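Local coordinates for chitinase (Chromobacterium violaceum, PDB 4TXG), which probably hydrolyses the glycosidic bonds of chitin, acting as a family 18 glycoside hydrolase in the breakdown of this polysaccharide, at residues A189-D194 and T248-G253; V370-Y375 and V392-Y397; P462-G467 and M601-A606. All coordinates share one frame; numbering follows the deposited sequence.

Contact 1: A189-D194 and T248-G253; sequences AFAHVD and TLISVG
Ala-191 and Val-252 pair in parallel, CA to CA 4.5 Å, where strands 185-193 and 247-253 run side by side, the short segments splayed by 53°. These are the second and third strands of the TIM barrel of family 18 chitinases, and Ser-251 and Gly-253 belong to its SxGG signature. Ala-191 supplies both backbone bonds, as one residue does in a parallel pair: its N donates to Ser-251 O at 2.7 Å, and its O accepts from Gly-253 N at 2.9 Å. Side chains then go to two faces. On the outer one the Ala-191 methyl is small enough to lie close to two neighbours, with Ile-250 CG1 3.7 Å from its CB and Val-252 CG2 farther off. Ile-250 carries CG1 anti to the backbone N (chi1 -180°), and the turn at chi2 brings CD1 up to the same methyl. Phe-293 and Phe-300 of helix 287-304 cover this layer. The inner face is held by Phe-190 and Ser-251, with Ser-251 CB 3.9 Å from Phe-190 CD1. The serine hydroxyl turns away to bond Asp-310 of the neighbouring strand, a small polar group suited to the barrel interior. A cis peptide bond precedes Phe-190, a feature recurring in this family. Gly-253 has backbone angles at which a CB would jam against the preceding carbonyl, so glycine suits the place. Its own carbonyl completes a sandwich: the Phe-190 ring has Ala-189 CB over the centre of one face and Gly-253 O on the opposite face, displaced toward the rim and 3.4 Å from Phe-190 CG.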
ATOM      1  N   ALA A 189      -3.696  -5.756  12.694  1.00  7.38           N
ATOM      2  CA  ALA A 189      -2.821  -6.732  12.033  1.00  7.06           C
ATOM      3  C   ALA A 189      -2.524  -7.921  12.941  1.00  9.89           C
ATOM      4  O   ALA A 189      -2.035  -7.712  14.049  1.00  9.16           O
ATOM      5  CB  ALA A 189      -1.505  -6.044  11.623  1.00  7.03           C
ATOM      6  N   PHE A 190      -2.782  -9.168  12.526  1.00 10.22           N
ATOM      7  CA  PHE A 190      -3.365  -9.570  11.239  1.00  6.68           C
ATOM      8  C   PHE A 190      -4.413 -10.655  11.410  1.00 10.27           C
ATOM      9  O   PHE A 190      -4.265 -11.538  12.263  1.00  9.45           O
ATOM     10  CB  PHE A 190      -2.306 -10.155  10.296  1.00  7.09           C
ATOM     11  CG  PHE A 190      -1.428  -9.143   9.637  1.00  7.18           C
ATOM     12  CD1 PHE A 190      -1.938  -8.293   8.673  1.00  8.43           C
ATOM     13  CD2 PHE A 190      -0.080  -9.086   9.944  1.00  8.09           C
ATOM     14  CE1 PHE A 190      -1.111  -7.376   8.049  1.00  8.49           C
ATOM     15  CE2 PHE A 190       0.751  -8.172   9.328  1.00  8.89           C
ATOM     16  CZ  PHE A 190       0.226  -7.320   8.379  1.00 10.70           C
ATOM     17  N   ALA A 191      -5.437 -10.630  10.561  1.00  8.51           N
ATOM     18  CA  ALA A 191      -6.215 -11.834  10.295  1.00  9.45           C
ATOM     19  C   ALA A 191      -5.521 -12.630   9.183  1.00  9.66           C
ATOM     20  O   ALA A 191      -4.626 -12.118   8.504  1.00  7.98           O
ATOM     21  CB  ALA A 191      -7.653 -11.490   9.902  1.00  6.13           C
ATOM     22  N   HIS A 192      -5.920 -13.882   9.006  1.00  8.58           N
ATOM     23  CA  HIS A 192      -5.381 -14.697   7.927  1.00  8.73           C
ATOM     24  C   HIS A 192      -6.522 -15.423   7.235  1.00 10.12           C
ATOM     25  O   HIS A 192      -7.665 -15.361   7.681  1.00  8.14           O
ATOM     26  CB  HIS A 192      -4.355 -15.704   8.454  1.00  8.38           C
ATOM     27  CG  HIS A 192      -4.918 -16.678   9.440  1.00 10.67           C
ATOM     28  ND1 HIS A 192      -4.897 -16.459  10.800  1.00 12.50           N
ATOM     29  CD2 HIS A 192      -5.513 -17.885   9.261  1.00 10.05           C
ATOM     30  CE1 HIS A 192      -5.464 -17.482  11.419  1.00 13.25           C
ATOM     31  NE2 HIS A 192      -5.838 -18.363  10.507  1.00 13.16           N
ATOM     32  N   VAL A 193      -6.200 -16.085   6.131  1.00  9.62           N
ATOM     33  CA  VAL A 193      -7.143 -16.948   5.434  1.00  8.08           C
ATOM     34  C   VAL A 193      -6.960 -18.365   5.953  1.00 12.67           C
ATOM     35  O   VAL A 193      -5.875 -18.936   5.813  1.00 13.67           O
ATOM     36  CB  VAL A 193      -6.911 -16.911   3.919  1.00  8.39           C
ATOM     37  CG1 VAL A 193      -7.882 -17.861   3.205  1.00 10.21           C
ATOM     38  CG2 VAL A 193      -7.052 -15.488   3.414  1.00  9.94           C
ATOM     39  N   ASP A 194      -7.988 -18.936   6.572  1.00  9.85           N
ATOM     40  CA  ASP A 194      -7.776 -20.224   7.220  1.00 11.72           C
ATOM     41  C   ASP A 194      -7.998 -21.379   6.238  1.00 14.66           C
ATOM     42  O   ASP A 194      -8.213 -21.159   5.048  1.00 13.77           O
ATOM     43  CB  ASP A 194      -8.642 -20.376   8.494  1.00 13.55           C
ATOM     44  CG  ASP A 194     -10.139 -20.537   8.230  1.00 15.38           C
ATOM     45  OD1 ASP A 194     -10.575 -20.864   7.108  1.00 13.19           O
ATOM     46  OD2 ASP A 194     -10.902 -20.365   9.205  1.00 17.64           O
ATOM     47  N   THR A 248     -12.261   1.431  12.257  1.00  9.08           N
ATOM     48  CA  THR A 248     -11.368   0.281  12.395  1.00  9.36           C
ATOM     49  C   THR A 248     -11.557  -0.691  11.235  1.00  8.55           C
ATOM     50  O   THR A 248     -12.679  -0.933  10.776  1.00  9.33           O
ATOM     51  CB  THR A 248     -11.571  -0.463  13.735  1.00  8.20           C
ATOM     52  OG1 THR A 248     -12.941  -0.865  13.878  1.00  9.82           O
ATOM     53  CG2 THR A 248     -11.177   0.439  14.896  1.00  8.91           C
ATOM     54  N   LEU A 249     -10.442  -1.222  10.740  1.00  6.99           N
ATOM     55  CA  LEU A 249     -10.474  -2.195   9.660  1.00  6.70           C
ATOM     56  C   LEU A 249      -9.645  -3.412  10.046  1.00  7.96           C
ATOM     57  O   LEU A 249      -8.632  -3.288  10.738  1.00  8.94           O
ATOM     58  CB  LEU A 249      -9.946  -1.592   8.348  1.00  7.59           C
ATOM     59  CG  LEU A 249     -10.816  -0.472   7.750  1.00 10.15           C
ATOM     60  CD1 LEU A 249     -10.344   0.890   8.238  1.00 15.43           C
ATOM     61  CD2 LEU A 249     -10.814  -0.529   6.233  1.00 11.85           C
ATOM     62  N   ILE A 250     -10.086  -4.584   9.612  1.00  8.55           N
ATOM     63  CA  ILE A 250      -9.323  -5.802   9.857  1.00  9.03           C
ATOM     64  C   ILE A 250      -8.378  -6.052   8.672  1.00 10.33           C
ATOM     65  O   ILE A 250      -8.815  -6.161   7.518  1.00  8.93           O
ATOM     66  CB  ILE A 250     -10.271  -7.013  10.122  1.00  7.49           C
ATOM     67  CG1 ILE A 250      -9.463  -8.291  10.383  1.00  7.04           C
ATOM     68  CG2 ILE A 250     -11.310  -7.199   8.988  1.00  8.01           C
ATOM     69  CD1 ILE A 250      -8.555  -8.206  11.632  1.00  7.22           C
ATOM     70  N   SER A 251      -7.074  -6.092   8.947  1.00  6.56           N
ATOM     71  CA  SER A 251      -6.108  -6.375   7.888  1.00  5.92           C
ATOM     72  C   SER A 251      -5.872  -7.873   7.782  1.00  8.99           C
ATOM     73  O   SER A 251      -5.696  -8.557   8.789  1.00 10.82           O
ATOM     74  CB  SER A 251      -4.784  -5.654   8.126  1.00 12.12           C
ATOM     75  OG  SER A 251      -4.985  -4.264   8.201  1.00 19.97           O
ATOM     76  N   VAL A 252      -5.862  -8.371   6.552  1.00  5.70           N
ATOM     77  CA  VAL A 252      -5.762  -9.803   6.314  1.00  5.68           C
ATOM     78  C   VAL A 252      -4.512 -10.100   5.489  1.00  7.63           C
ATOM     79  O   VAL A 252      -4.335  -9.540   4.412  1.00  7.70           O
ATOM     80  CB  VAL A 252      -7.002 -10.338   5.569  1.00  7.09           C
ATOM     81  CG1 VAL A 252      -6.976 -11.878   5.512  1.00  6.79           C
ATOM     82  CG2 VAL A 252      -8.284  -9.826   6.224  1.00 11.86           C
ATOM     83  N   GLY A 253      -3.642 -10.965   6.007  1.00  8.42           N
ATOM     84  CA  GLY A 253      -2.445 -11.356   5.274  1.00  7.46           C
ATOM     85  C   GLY A 253      -1.148 -10.872   5.903  1.00  8.64           C
ATOM     86  O   GLY A 253      -0.789 -11.272   7.013  1.00 11.94           O
TER

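Contact 2: V370-Y375 and V392-Y397; sequences VPASGY and VNVMSY. With CS (cesium ion), chain D.
The flat peptide joining Val-370 to Pro-371 receives the Met-395 methyl on one face: CE stands almost directly above the carbonyl carbon of Val-370, 3.7 Å away. A second flat group, the Tyr-397 ring, has CA of Met-395 over one face, 4.1 Å above its plane and displaced toward the rim. The bend at chi3 (-62°) folds CE back over the peptide and leaves the sulfur turned to the barrel mouth, where SD lies 3.6 Å from a cesium ion, a large, weakly binding cation that accepts a loose contact with the thioether. Glu-314 and five waters also bind this ion, and one of them is hydrogen-bonded to Tyr-397 OH. The backbones are parallel around Val-370, whose N donates to Asn-393 O at 3.0 Å and whose O takes a nearly straight bond from Met-395 N at 2.8 Å. On the other face the branched methyls of Val-370 cross Val-392 at about a right angle, and CG2 also meets CG2 of Val-394 at 3.9 Å. Ala-372, with only a methyl, fits close under the turning chain, its CB 3.3 Å from Met-395 O. That chain makes two successive inverse gamma turns, centred on Met-395 and Ser-396, and the Ser-396 hydroxyl is held by Gly-460 O. Met-395, Ser-396 and Tyr-397 begin the MxYD signature that ends the sixth strand of family 18 TIM barrels, on the side where substrate binds in relatives.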
ATOM      1  N   VAL A 370      -0.833  -2.112  -0.650  1.00  5.39           N
ATOM      2  CA  VAL A 370      -0.407  -2.366  -2.021  1.00  6.32           C
ATOM      3  C   VAL A 370       1.079  -2.028  -2.169  1.00  5.28           C
ATOM      4  O   VAL A 370       1.594  -1.155  -1.468  1.00  7.40           O
ATOM      5  CB  VAL A 370      -1.260  -1.550  -3.035  1.00  6.26           C
ATOM      6  CG1 VAL A 370      -2.725  -1.975  -2.976  1.00  9.43           C
ATOM      7  CG2 VAL A 370      -1.137  -0.047  -2.778  1.00  6.55           C
ATOM      8  N   PRO A 371       1.782  -2.741  -3.060  1.00  5.96           N
ATOM      9  CA  PRO A 371       3.235  -2.562  -3.118  1.00  5.80           C
ATOM     10  C   PRO A 371       3.661  -1.225  -3.731  1.00  8.07           C
ATOM     11  O   PRO A 371       2.989  -0.693  -4.618  1.00  9.02           O
ATOM     12  CB  PRO A 371       3.701  -3.744  -3.986  1.00  8.25           C
ATOM     13  CG  PRO A 371       2.504  -4.098  -4.823  1.00  8.75           C
ATOM     14  CD  PRO A 371       1.310  -3.832  -3.934  1.00  7.60           C
ATOM     15  N   ALA A 372       4.769  -0.679  -3.241  1.00  6.93           N
ATOM     16  CA  ALA A 372       5.370   0.500  -3.874  1.00  6.87           C
ATOM     17  C   ALA A 372       6.393   0.092  -4.934  1.00  9.12           C
ATOM     18  O   ALA A 372       6.743   0.884  -5.814  1.00 10.23           O
ATOM     19  CB  ALA A 372       6.039   1.400  -2.820  1.00  6.38           C
ATOM     20  N   SER A 373       6.855  -1.154  -4.852  1.00  9.36           N
ATOM     21  CA  SER A 373       7.929  -1.669  -5.717  1.00 10.84           C
ATOM     22  C   SER A 373       7.579  -1.750  -7.204  1.00 10.99           C
ATOM     23  O   SER A 373       6.657  -2.462  -7.592  1.00  7.92           O
ATOM     24  CB  SER A 373       8.350  -3.063  -5.249  1.00 11.69           C
ATOM     25  OG  SER A 373       9.215  -3.657  -6.188  1.00 13.20           O
ATOM     26  N   GLY A 374       8.344  -1.049  -8.034  1.00 10.73           N
ATOM     27  CA  GLY A 374       8.158  -1.124  -9.470  1.00 10.43           C
ATOM     28  C   GLY A 374       8.424  -2.520 -10.006  1.00 12.24           C
ATOM     29  O   GLY A 374       7.879  -2.905 -11.042  1.00 13.66           O
ATOM     30  N   TYR A 375       9.261  -3.282  -9.304  1.00  7.71           N
ATOM     31  CA  TYR A 375       9.511  -4.666  -9.689  1.00  7.38           C
ATOM     32  C   TYR A 375       8.248  -5.518  -9.512  1.00  8.35           C
ATOM     33  O   TYR A 375       7.811  -6.192 -10.447  1.00  7.84           O
ATOM     34  CB  TYR A 375      10.670  -5.242  -8.870  1.00  9.59           C
ATOM     35  CG  TYR A 375      10.678  -6.757  -8.759  1.00 14.36           C
ATOM     36  CD1 TYR A 375      11.155  -7.556  -9.793  1.00 17.87           C
ATOM     37  CD2 TYR A 375      10.216  -7.386  -7.601  1.00 17.52           C
ATOM     38  CE1 TYR A 375      11.171  -8.943  -9.678  1.00 16.80           C
ATOM     39  CE2 TYR A 375      10.221  -8.765  -7.480  1.00 20.30           C
ATOM     40  CZ  TYR A 375      10.701  -9.538  -8.522  1.00 20.40           C
ATOM     41  OH  TYR A 375      10.707 -10.907  -8.398  1.00 20.16           O
ATOM     42  N   VAL A 392      -6.323   2.900  -1.205  1.00  5.95           N
ATOM     43  CA  VAL A 392      -5.169   2.029  -1.021  1.00  5.76           C
ATOM     44  C   VAL A 392      -4.219   2.629  -0.003  1.00  6.31           C
ATOM     45  O   VAL A 392      -4.158   3.836   0.153  1.00  8.48           O
ATOM     46  CB  VAL A 392      -4.399   1.772  -2.342  1.00  5.62           C
ATOM     47  CG1 VAL A 392      -5.286   1.005  -3.320  1.00  9.32           C
ATOM     48  CG2 VAL A 392      -3.896   3.068  -2.970  1.00  5.66           C
ATOM     49  N   ASN A 393      -3.503   1.754   0.695  1.00  5.68           N
ATOM     50  CA  ASN A 393      -2.416   2.138   1.583  1.00  7.07           C
ATOM     51  C   ASN A 393      -1.136   1.669   0.936  1.00  5.52           C
ATOM     52  O   ASN A 393      -0.854   0.467   0.918  1.00  7.01           O
ATOM     53  CB  ASN A 393      -2.592   1.503   2.961  1.00  9.01           C
ATOM     54  CG  ASN A 393      -3.869   1.952   3.639  1.00 10.26           C
ATOM     55  OD1 ASN A 393      -4.183   3.139   3.642  1.00 12.95           O
ATOM     56  ND2 ASN A 393      -4.627   1.007   4.172  1.00 14.84           N
ATOM     57  N   VAL A 394      -0.373   2.602   0.378  1.00  5.48           N
ATOM     58  CA  VAL A 394       0.786   2.217  -0.417  1.00  5.36           C
ATOM     59  C   VAL A 394       1.962   1.928   0.511  1.00  8.30           C
ATOM     60  O   VAL A 394       2.318   2.767   1.337  1.00  7.52           O
ATOM     61  CB  VAL A 394       1.179   3.314  -1.430  1.00  7.97           C
ATOM     62  CG1 VAL A 394       2.422   2.867  -2.213  1.00  8.17           C
ATOM     63  CG2 VAL A 394       0.001   3.625  -2.374  1.00  7.78           C
ATOM     64  N   MET A 395       2.553   0.742   0.384  1.00  7.99           N
ATOM     65  CA  MET A 395       3.635   0.333   1.276  1.00  5.37           C
ATOM     66  C   MET A 395       4.957   0.894   0.759  1.00  8.21           C
ATOM     67  O   MET A 395       5.843   0.165   0.287  1.00  8.18           O
ATOM     68  CB  MET A 395       3.668  -1.193   1.420  1.00  8.05           C
ATOM     69  CG  MET A 395       2.452  -1.700   2.201  1.00  9.46           C
ATOM     70  SD  MET A 395       2.403  -3.496   2.433  1.00 16.32           S
ATOM     71  CE  MET A 395       2.312  -4.006   0.722  1.00  7.09           C
ATOM     72  N   SER A 396       5.047   2.217   0.836  1.00  7.69           N
ATOM     73  CA  SER A 396       6.225   2.970   0.423  1.00  7.31           C
ATOM     74  C   SER A 396       7.267   2.971   1.540  1.00  9.77           C
ATOM     75  O   SER A 396       7.697   4.014   2.031  1.00 14.03           O
ATOM     76  CB  SER A 396       5.830   4.398   0.026  1.00  6.32           C
ATOM     77  OG  SER A 396       4.816   4.914   0.877  1.00  8.38           O
ATOM     78  N   TYR A 397       7.641   1.766   1.941  1.00  8.81           N
ATOM     79  CA  TYR A 397       8.714   1.543   2.889  1.00 11.03           C
ATOM     80  C   TYR A 397       9.240   0.149   2.587  1.00 11.92           C
ATOM     81  O   TYR A 397       8.705  -0.532   1.706  1.00 10.20           O
ATOM     82  CB  TYR A 397       8.238   1.684   4.341  1.00  8.40           C
ATOM     83  CG  TYR A 397       6.899   1.021   4.677  1.00 11.61           C
ATOM     84  CD1 TYR A 397       6.737  -0.360   4.608  1.00 13.48           C
ATOM     85  CD2 TYR A 397       5.813   1.783   5.085  1.00 11.71           C
ATOM     86  CE1 TYR A 397       5.516  -0.959   4.923  1.00 13.42           C
ATOM     87  CE2 TYR A 397       4.596   1.191   5.409  1.00 15.80           C
ATOM     88  CZ  TYR A 397       4.459  -0.181   5.327  1.00 13.44           C
ATOM     89  OH  TYR A 397       3.252  -0.770   5.644  1.00 14.61           O
TER
HETATM   90 CS    CS D 803       5.059  -5.422   3.805  1.00 55.60          CS
HETATM   91  O   HOH W   1       3.549  -3.543   6.256  1.00 27.16           O
HETATM   92  O   HOH W   2       6.728  -6.936   6.353  1.00 33.82           O
HETATM   93  O   HOH W   3       6.843  -7.240   2.027  1.00 29.07           O
HETATM   94  O   HOH W   4       2.389  -5.513   5.750  1.00 18.72           O
HETATM   95  O   HOH W   5       7.505  -4.283   3.878  1.00 42.96           O

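Contact 3: P462-G467 and M601-A606; sequences PYYTRG and MFWELA. With CS (cesium ion), chain M.
Seventh and eighth strands of the TIM barrel meet where Tyr-463 and Pro-462 face Trp-603, at the end of the barrel that carries the chitin-binding cleft in family 18 relatives. Pro-462 pairs in parallel with Trp-603, which is the bonding partner, so the bond goes to the residue after the proline: Tyr-463 N donates to Trp-603 O at 2.8 Å and 173°. The paired position needs no N-H toward this strand, and proline is tolerated there. The same oxygen lies at the edge of the Tyr-464 ring, in its plane, 3.2 Å from CD1. The two tyrosines then part. Tyr-463 sends its ring outward to form an offset stack on Phe-602, centroids 4.4 Å apart and planes at 13°. The slide puts Tyr-463 OH over the centre of the Phe-602 ring, and Phe-602 CB under the face of the Tyr-463 ring. Being nearly parallel, the two rings cover each other's apolar faces, and the hydroxyl at the far end lets Tyr-463 bond Thr-629. Tyr-464 points inward instead. Its ring takes Pro-462 CB against one face and turns perpendicular to the five-membered ring of Trp-603, with CE1 3.7 Å from Trp-603 CD1. Trp-603 holds CG anti to the backbone N (chi1 180°), which swings the indole into the barrel mouth; in relatives the equivalent tryptophan forms the floor of the substrate site. A cesium ion sits over one indole face, 3.1 Å from Tyr-464 OH and also bound by Asp-398, and Glu-604 CB lies on the opposite face. The peptide bond from Trp-603 to Glu-604 is cis, and the Glu-604 carboxylate reaches Arg-164 and Thr-161. Outside, helix 627-636 covers the Tyr-463 and Phe-602 stack, while strand 155-161 flanks strand 599-603 and closes the barrel.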
ATOM      1  N   PRO A 462       7.388   4.408   7.611  1.00  7.49           N
ATOM      2  CA  PRO A 462       7.754   3.457   8.664  1.00  8.90           C
ATOM      3  C   PRO A 462       8.018   4.124  10.008  1.00  9.04           C
ATOM      4  O   PRO A 462       8.613   5.198  10.040  1.00  8.44           O
ATOM      5  CB  PRO A 462       9.045   2.840   8.128  1.00  8.44           C
ATOM      6  CG  PRO A 462       9.703   4.001   7.424  1.00  7.18           C
ATOM      7  CD  PRO A 462       8.565   4.796   6.804  1.00  7.86           C
ATOM      8  N   TYR A 463       7.582   3.492  11.095  1.00  7.80           N
ATOM      9  CA  TYR A 463       7.968   3.940  12.432  1.00  7.79           C
ATOM     10  C   TYR A 463       9.012   2.979  13.001  1.00  7.60           C
ATOM     11  O   TYR A 463       9.100   2.763  14.211  1.00  9.37           O
ATOM     12  CB  TYR A 463       6.753   4.022  13.366  1.00  7.03           C
ATOM     13  CG  TYR A 463       5.819   5.206  13.163  1.00  9.64           C
ATOM     14  CD1 TYR A 463       6.023   6.139  12.142  1.00  8.71           C
ATOM     15  CD2 TYR A 463       4.737   5.397  14.021  1.00  9.21           C
ATOM     16  CE1 TYR A 463       5.148   7.222  11.980  1.00  9.91           C
ATOM     17  CE2 TYR A 463       3.871   6.476  13.878  1.00  9.54           C
ATOM     18  CZ  TYR A 463       4.073   7.376  12.862  1.00 10.42           C
ATOM     19  OH  TYR A 463       3.196   8.436  12.731  1.00 10.32           O
ATOM     20  N   TYR A 464       9.817   2.407  12.114  1.00  8.81           N
ATOM     21  CA  TYR A 464      10.813   1.417  12.504  1.00  8.06           C
ATOM     22  C   TYR A 464      12.020   1.585  11.586  1.00  9.34           C
ATOM     23  O   TYR A 464      11.943   2.267  10.572  1.00  9.38           O
ATOM     24  CB  TYR A 464      10.259  -0.008  12.392  1.00  8.63           C
ATOM     25  CG  TYR A 464       9.901  -0.351  10.963  1.00  9.70           C
ATOM     26  CD1 TYR A 464       8.641  -0.050  10.460  1.00  8.81           C
ATOM     27  CD2 TYR A 464      10.837  -0.921  10.097  1.00  8.93           C
ATOM     28  CE1 TYR A 464       8.311  -0.329   9.155  1.00  7.23           C
ATOM     29  CE2 TYR A 464      10.509  -1.202   8.778  1.00  9.98           C
ATOM     30  CZ  TYR A 464       9.246  -0.896   8.314  1.00 13.02           C
ATOM     31  OH  TYR A 464       8.902  -1.166   7.006  1.00 14.44           O
ATOM     32  N   THR A 465      13.120   0.943  11.946  1.00  7.42           N
ATOM     33  CA  THR A 465      14.342   0.991  11.155  1.00  7.26           C
ATOM     34  C   THR A 465      14.608  -0.313  10.415  1.00  6.92           C
ATOM     35  O   THR A 465      14.058  -1.366  10.759  1.00  8.47           O
ATOM     36  CB  THR A 465      15.574   1.260  12.046  1.00  9.12           C
ATOM     37  OG1 THR A 465      15.794   0.116  12.880  1.00  9.80           O
ATOM     38  CG2 THR A 465      15.349   2.481  12.923  1.00 10.71           C
ATOM     39  N   ARG A 466      15.458  -0.225   9.397  1.00  6.90           N
ATOM     40  CA  ARG A 466      16.169  -1.384   8.856  1.00  8.36           C
ATOM     41  C   ARG A 466      17.637  -0.997   8.869  1.00  8.99           C
ATOM     42  O   ARG A 466      17.968   0.189   8.850  1.00  9.03           O
ATOM     43  CB  ARG A 466      15.730  -1.740   7.434  1.00  8.49           C
ATOM     44  CG  ARG A 466      14.259  -2.075   7.253  1.00 10.05           C
ATOM     45  CD  ARG A 466      13.831  -3.334   7.982  1.00 15.30           C
ATOM     46  NE  ARG A 466      12.589  -3.840   7.403  1.00 17.66           N
ATOM     47  CZ  ARG A 466      11.859  -4.807   7.941  1.00 26.15           C
ATOM     48  NH1 ARG A 466      12.242  -5.373   9.080  1.00 26.11           N
ATOM     49  NH2 ARG A 466      10.746  -5.203   7.337  1.00 22.42           N
ATOM     50  N   GLY A 467      18.531  -1.972   8.899  1.00  8.43           N
ATOM     51  CA  GLY A 467      19.932  -1.614   9.001  1.00  8.04           C
ATOM     52  C   GLY A 467      20.901  -2.731   8.669  1.00  9.05           C
ATOM     53  O   GLY A 467      20.549  -3.912   8.734  1.00  9.54           O
ATOM     54  N   MET A 601      -0.330   6.538   5.890  1.00  5.75           N
ATOM     55  CA  MET A 601      -0.479   5.309   6.649  1.00  6.44           C
ATOM     56  C   MET A 601       0.873   5.063   7.326  1.00  7.20           C
ATOM     57  O   MET A 601       1.894   5.483   6.805  1.00  7.36           O
ATOM     58  CB  MET A 601      -0.891   4.158   5.716  1.00  7.78           C
ATOM     59  CG  MET A 601      -0.821   2.760   6.308  1.00 11.88           C
ATOM     60  SD  MET A 601       0.856   2.088   6.141  1.00 10.67           S
ATOM     61  CE  MET A 601       0.851   1.584   4.412  1.00  7.71           C
ATOM     62  N   PHE A 602       0.897   4.424   8.491  1.00  6.36           N
ATOM     63  CA  PHE A 602       2.191   4.064   9.065  1.00  5.66           C
ATOM     64  C   PHE A 602       2.164   2.689   9.720  1.00  7.92           C
ATOM     65  O   PHE A 602       1.147   2.257  10.269  1.00  8.45           O
ATOM     66  CB  PHE A 602       2.666   5.142  10.065  1.00  7.70           C
ATOM     67  CG  PHE A 602       1.644   5.523  11.091  1.00 10.58           C
ATOM     68  CD1 PHE A 602       1.564   4.836  12.287  1.00 14.70           C
ATOM     69  CD2 PHE A 602       0.771   6.573  10.868  1.00 15.57           C
ATOM     70  CE1 PHE A 602       0.629   5.186  13.245  1.00 19.31           C
ATOM     71  CE2 PHE A 602      -0.170   6.926  11.827  1.00 17.71           C
ATOM     72  CZ  PHE A 602      -0.238   6.229  13.013  1.00 18.85           C
ATOM     73  N   TRP A 603       3.292   1.991   9.591  1.00  6.63           N
ATOM     74  CA  TRP A 603       3.555   0.748  10.295  1.00  9.03           C
ATOM     75  C   TRP A 603       4.705   1.021  11.254  1.00  6.52           C
ATOM     76  O   TRP A 603       5.767   1.424  10.781  1.00  7.53           O
ATOM     77  CB  TRP A 603       3.958  -0.354   9.306  1.00  8.25           C
ATOM     78  CG  TRP A 603       4.238  -1.645   9.986  1.00 10.25           C
ATOM     79  CD1 TRP A 603       5.369  -1.984  10.678  1.00 13.28           C
ATOM     80  CD2 TRP A 603       3.355  -2.760  10.084  1.00 10.52           C
ATOM     81  NE1 TRP A 603       5.241  -3.249  11.202  1.00 10.25           N
ATOM     82  CE2 TRP A 603       4.018  -3.753  10.840  1.00  9.97           C
ATOM     83  CE3 TRP A 603       2.066  -3.025   9.597  1.00 11.98           C
ATOM     84  CZ2 TRP A 603       3.435  -4.989  11.124  1.00 11.05           C
ATOM     85  CZ3 TRP A 603       1.496  -4.250   9.875  1.00 10.22           C
ATOM     86  CH2 TRP A 603       2.177  -5.218  10.632  1.00 10.21           C
ATOM     87  N   GLU A 604       4.553   0.839  12.566  1.00  8.88           N
ATOM     88  CA  GLU A 604       3.324   0.474  13.268  1.00  7.70           C
ATOM     89  C   GLU A 604       3.191   1.417  14.462  1.00  8.84           C
ATOM     90  O   GLU A 604       4.154   2.090  14.832  1.00  8.50           O
ATOM     91  CB  GLU A 604       3.375  -0.980  13.757  1.00  7.93           C
ATOM     92  CG  GLU A 604       4.625  -1.237  14.611  1.00 12.29           C
ATOM     93  CD  GLU A 604       4.655  -2.600  15.274  1.00 12.76           C
ATOM     94  OE1 GLU A 604       5.469  -3.456  14.844  1.00  9.78           O
ATOM     95  OE2 GLU A 604       3.886  -2.809  16.235  1.00 12.82           O
ATOM     96  N   LEU A 605       2.014   1.450  15.078  1.00  7.36           N
ATOM     97  CA  LEU A 605       1.755   2.380  16.177  1.00  7.97           C
ATOM     98  C   LEU A 605       2.787   2.269  17.308  1.00  8.38           C
ATOM     99  O   LEU A 605       3.242   3.281  17.848  1.00 10.06           O
ATOM    100  CB  LEU A 605       0.344   2.155  16.719  1.00  7.88           C
ATOM    101  CG  LEU A 605      -0.749   2.777  15.841  1.00 12.66           C
ATOM    102  CD1 LEU A 605      -2.093   2.082  16.058  1.00 13.03           C
ATOM    103  CD2 LEU A 605      -0.869   4.262  16.159  1.00 14.50           C
ATOM    104  N   ALA A 606       3.188   1.047  17.639  1.00  8.06           N
ATOM    105  CA  ALA A 606       4.087   0.831  18.778  1.00  8.63           C
ATOM    106  C   ALA A 606       5.501   1.375  18.561  1.00 10.25           C
ATOM    107  O   ALA A 606       6.288   1.456  19.508  1.00 11.60           O
ATOM    108  CB  ALA A 606       4.157  -0.646  19.112  1.00 10.24           C
TER
HETATM  109 CS    CS M 812       6.663  -3.233   7.316  1.00135.28          CS
HETATM  110  O   HOH W   1       3.549  -3.543   6.256  1.00 27.16           O
HETATM  111  O   HOH W   6       7.274  -5.831   8.666  1.00 60.23           O

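How the contacts relate
All three contacts join neighbouring strands of one closed parallel barrel, and they follow one another along the chain: strands two and three in contact 1, five and six in contact 2, seven and eight in contact 3. Centres of contacts 1 and 2 lie 18 Å apart without touching, their nearest atoms about 7 Å from each other. Contact 3 touches both: Phe-190 CE2 packs on Trp-603 CH2 at 3.5 Å, and Tyr-397 CD1 meets Tyr-464 OH at 3.3 Å. A water shared by contacts 2 and 3 binds both cesium ions. Aromatic residues from separate strands thus line one barrel mouth, consistent with a sugar-binding cleft.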